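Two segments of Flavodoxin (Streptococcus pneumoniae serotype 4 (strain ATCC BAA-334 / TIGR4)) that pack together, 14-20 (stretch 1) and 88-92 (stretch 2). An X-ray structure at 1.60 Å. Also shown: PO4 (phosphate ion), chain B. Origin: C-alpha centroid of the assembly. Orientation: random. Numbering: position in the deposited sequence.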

# COMPACT_ATOMS: atom_id res chain seq x y z
N GLY A 14 -2.30 -10.24 -10.65
CA GLY A 14 -2.81 -8.95 -11.15
C GLY A 14 -3.78 -8.17 -10.30
O GLY A 14 -4.00 -6.97 -10.56
N ASN A 15 -4.38 -8.80 -9.32
CA ASN A 15 -5.43 -8.11 -8.57
C ASN A 15 -4.89 -6.95 -7.80
O ASN A 15 -5.50 -5.84 -7.72
CB ASN A 15 -6.18 -9.03 -7.64
CG ASN A 15 -6.97 -10.09 -8.39
OD1 ASN A 15 -7.50 -9.83 -9.46
ND2 ASN A 15 -7.00 -11.27 -7.86
N THR A 16 -3.76 -7.18 -7.12
CA THR A 16 -3.17 -6.17 -6.30
C THR A 16 -2.61 -5.04 -7.11
O THR A 16 -2.71 -3.89 -6.70
CB THR A 16 -2.14 -6.76 -5.27
OG1 THR A 16 -2.83 -7.76 -4.48
CG2 THR A 16 -1.59 -5.68 -4.37
N GLU A 17 -2.07 -5.32 -8.31
CA GLU A 17 -1.64 -4.26 -9.20
C GLU A 17 -2.80 -3.32 -9.62
O GLU A 17 -2.67 -2.07 -9.55
CB GLU A 17 -0.85 -4.74 -10.44
CG GLU A 17 -0.34 -3.59 -11.24
CD GLU A 17 0.51 -3.91 -12.44
OE1 GLU A 17 0.78 -5.09 -12.74
OE2 GLU A 17 0.96 -2.87 -13.05
N GLU A 18 -3.94 -3.92 -9.90
CA GLU A 18 -5.12 -3.19 -10.33
C GLU A 18 -5.60 -2.26 -9.19
O GLU A 18 -5.97 -1.10 -9.41
CB GLU A 18 -6.24 -4.14 -10.66
CG GLU A 18 -7.46 -3.42 -11.10
CD GLU A 18 -8.43 -4.29 -11.80
OE1 GLU A 18 -8.96 -3.81 -12.83
OE2 GLU A 18 -8.68 -5.43 -11.31
N ILE A 19 -5.54 -2.77 -7.98
CA ILE A 19 -5.90 -2.01 -6.77
C ILE A 19 -4.98 -0.84 -6.55
O ILE A 19 -5.46 0.26 -6.21
CB ILE A 19 -5.91 -2.98 -5.58
CG1 ILE A 19 -7.15 -3.92 -5.67
CG2 ILE A 19 -5.72 -2.29 -4.24
CD1 ILE A 19 -6.95 -5.17 -4.77
N ALA A 20 -3.67 -1.06 -6.70
CA ALA A 20 -2.68 0.03 -6.60
C ALA A 20 -3.04 1.13 -7.61
O ALA A 20 -2.96 2.34 -7.34
CB ALA A 20 -1.28 -0.53 -6.89
N VAL A 88 -2.15 1.24 3.71
CA VAL A 88 -1.88 -0.12 3.21
C VAL A 88 -3.16 -0.73 2.64
O VAL A 88 -4.25 -0.62 3.23
CB VAL A 88 -1.30 -1.09 4.27
CG1 VAL A 88 -0.76 -2.37 3.67
CG2 VAL A 88 -0.18 -0.41 5.02
N VAL A 89 -3.03 -1.30 1.45
CA VAL A 89 -4.15 -2.02 0.82
C VAL A 89 -3.72 -3.39 0.30
O VAL A 89 -2.51 -3.62 0.13
CB VAL A 89 -4.74 -1.16 -0.36
CG1 VAL A 89 -5.20 0.19 0.14
CG2 VAL A 89 -3.76 -1.11 -1.57
N GLY A 90 -4.66 -4.25 -0.14
CA GLY A 90 -4.22 -5.47 -0.75
C GLY A 90 -5.36 -6.34 -1.15
O GLY A 90 -6.47 -6.08 -0.76
N SER A 91 -5.06 -7.32 -1.98
CA SER A 91 -6.02 -8.38 -2.29
C SER A 91 -5.65 -9.66 -1.61
O SER A 91 -4.45 -9.95 -1.40
CB SER A 91 -6.09 -8.63 -3.80
OG SER A 91 -7.02 -9.68 -4.16
N GLY A 92 -6.68 -10.46 -1.29
CA GLY A 92 -6.42 -11.76 -0.71
C GLY A 92 -7.60 -12.72 -0.93
O GLY A 92 -8.52 -12.45 -1.67
P PO4 B . -2.70 -10.77 -6.67
O1 PO4 B . -2.09 -9.45 -6.96
O2 PO4 B . -3.65 -11.19 -7.78
O3 PO4 B . -3.44 -10.72 -5.39
O4 PO4 B . -1.67 -11.77 -6.57
O HOH W 1 -5.70 -11.87 -5.08

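Ser91, Ile19 and, to a lesser degree, Thr16 and Val89 account for most of this contact, in which the first turns of a helix (15-20) lie against a strand (88-92) running roughly antiparallel to it, at 148° between their N-to-C directions. The axes come within 7.3 Å, and the backbones draw together most closely where Thr16 CA and Ser91 CA are 5.4 Å apart. At this point Ser91 CB comes within 3.4 Å of Thr16 OG1.

Ser91 covers the most surface, 66 Å². Its CA-to-CB bond points toward the helix, and its side chain meets three helix residues. Its OG lies 3.6 Å from CB of Asn15, its CB makes the approach to OG1 of Thr16 just given, and the same CB is 3.7 Å from CD1 of Ile19. A serine suits this place because it is compact and yet carries a hydroxyl. With chi1 at t, that hydroxyl receives a hydrogen bond from a water, the water oxygen standing 2.7 Å from Ser91 OG. The same water accepts a hydrogen bond from Asn15 ND2, with 3.1 Å between ND2 and the water oxygen, so the amide of the helix and the hydroxyl of the strand are joined through one solvent molecule. It also donates to O3 of the phosphate, its oxygen 2.6 Å from that atom.

Ile19 covers 55 Å² and supplies the apolar part of the contact. Its CG2 packs on CG2 of Val89 at 3.5 Å, while its CD1 reaches along the strand to lie 4.1 Å from C of Gly90 and close to the Ser91 CB already described. Both Ile19 and Val89 have CA-to-CB bonds that point toward the other stretch and both are buried, so branched hydrocarbon side chains are well suited here: they fill space and ask for no polar partner. Between Val89 and Ser91, Gly90 has no side chain, and the strand's alternation would in any case direct a CB away from the helix.

The CA-to-CB bond of Thr16 points sideways rather than at the strand, but with chi1 at m its OG1 serves two partners. It accepts a weak hydrogen bond from Ser91 N, with N and OG1 3.4 Å apart and an angle of 147° at the hydrogen, and its hydroxyl donates to the phosphate, Thr16 OG1 to phosphate O3 being 3.2 Å. Threonine can do both because a hydroxyl donates and accepts at once.

The phosphate, probably from the crystallisation liquor, sits at the start of the helix, where backbone NH groups have no carbonyl of a preceding turn to bind. Asn15 N donates to phosphate O2 at 2.9 Å. Thr16 N donates to phosphate O1 at 2.8 Å. Just before, Gly14 occupies the N-cap position with a phi of 86°; a CB at these backbone angles would be jammed against the preceding carbonyl oxygen, which by itself calls for glycine.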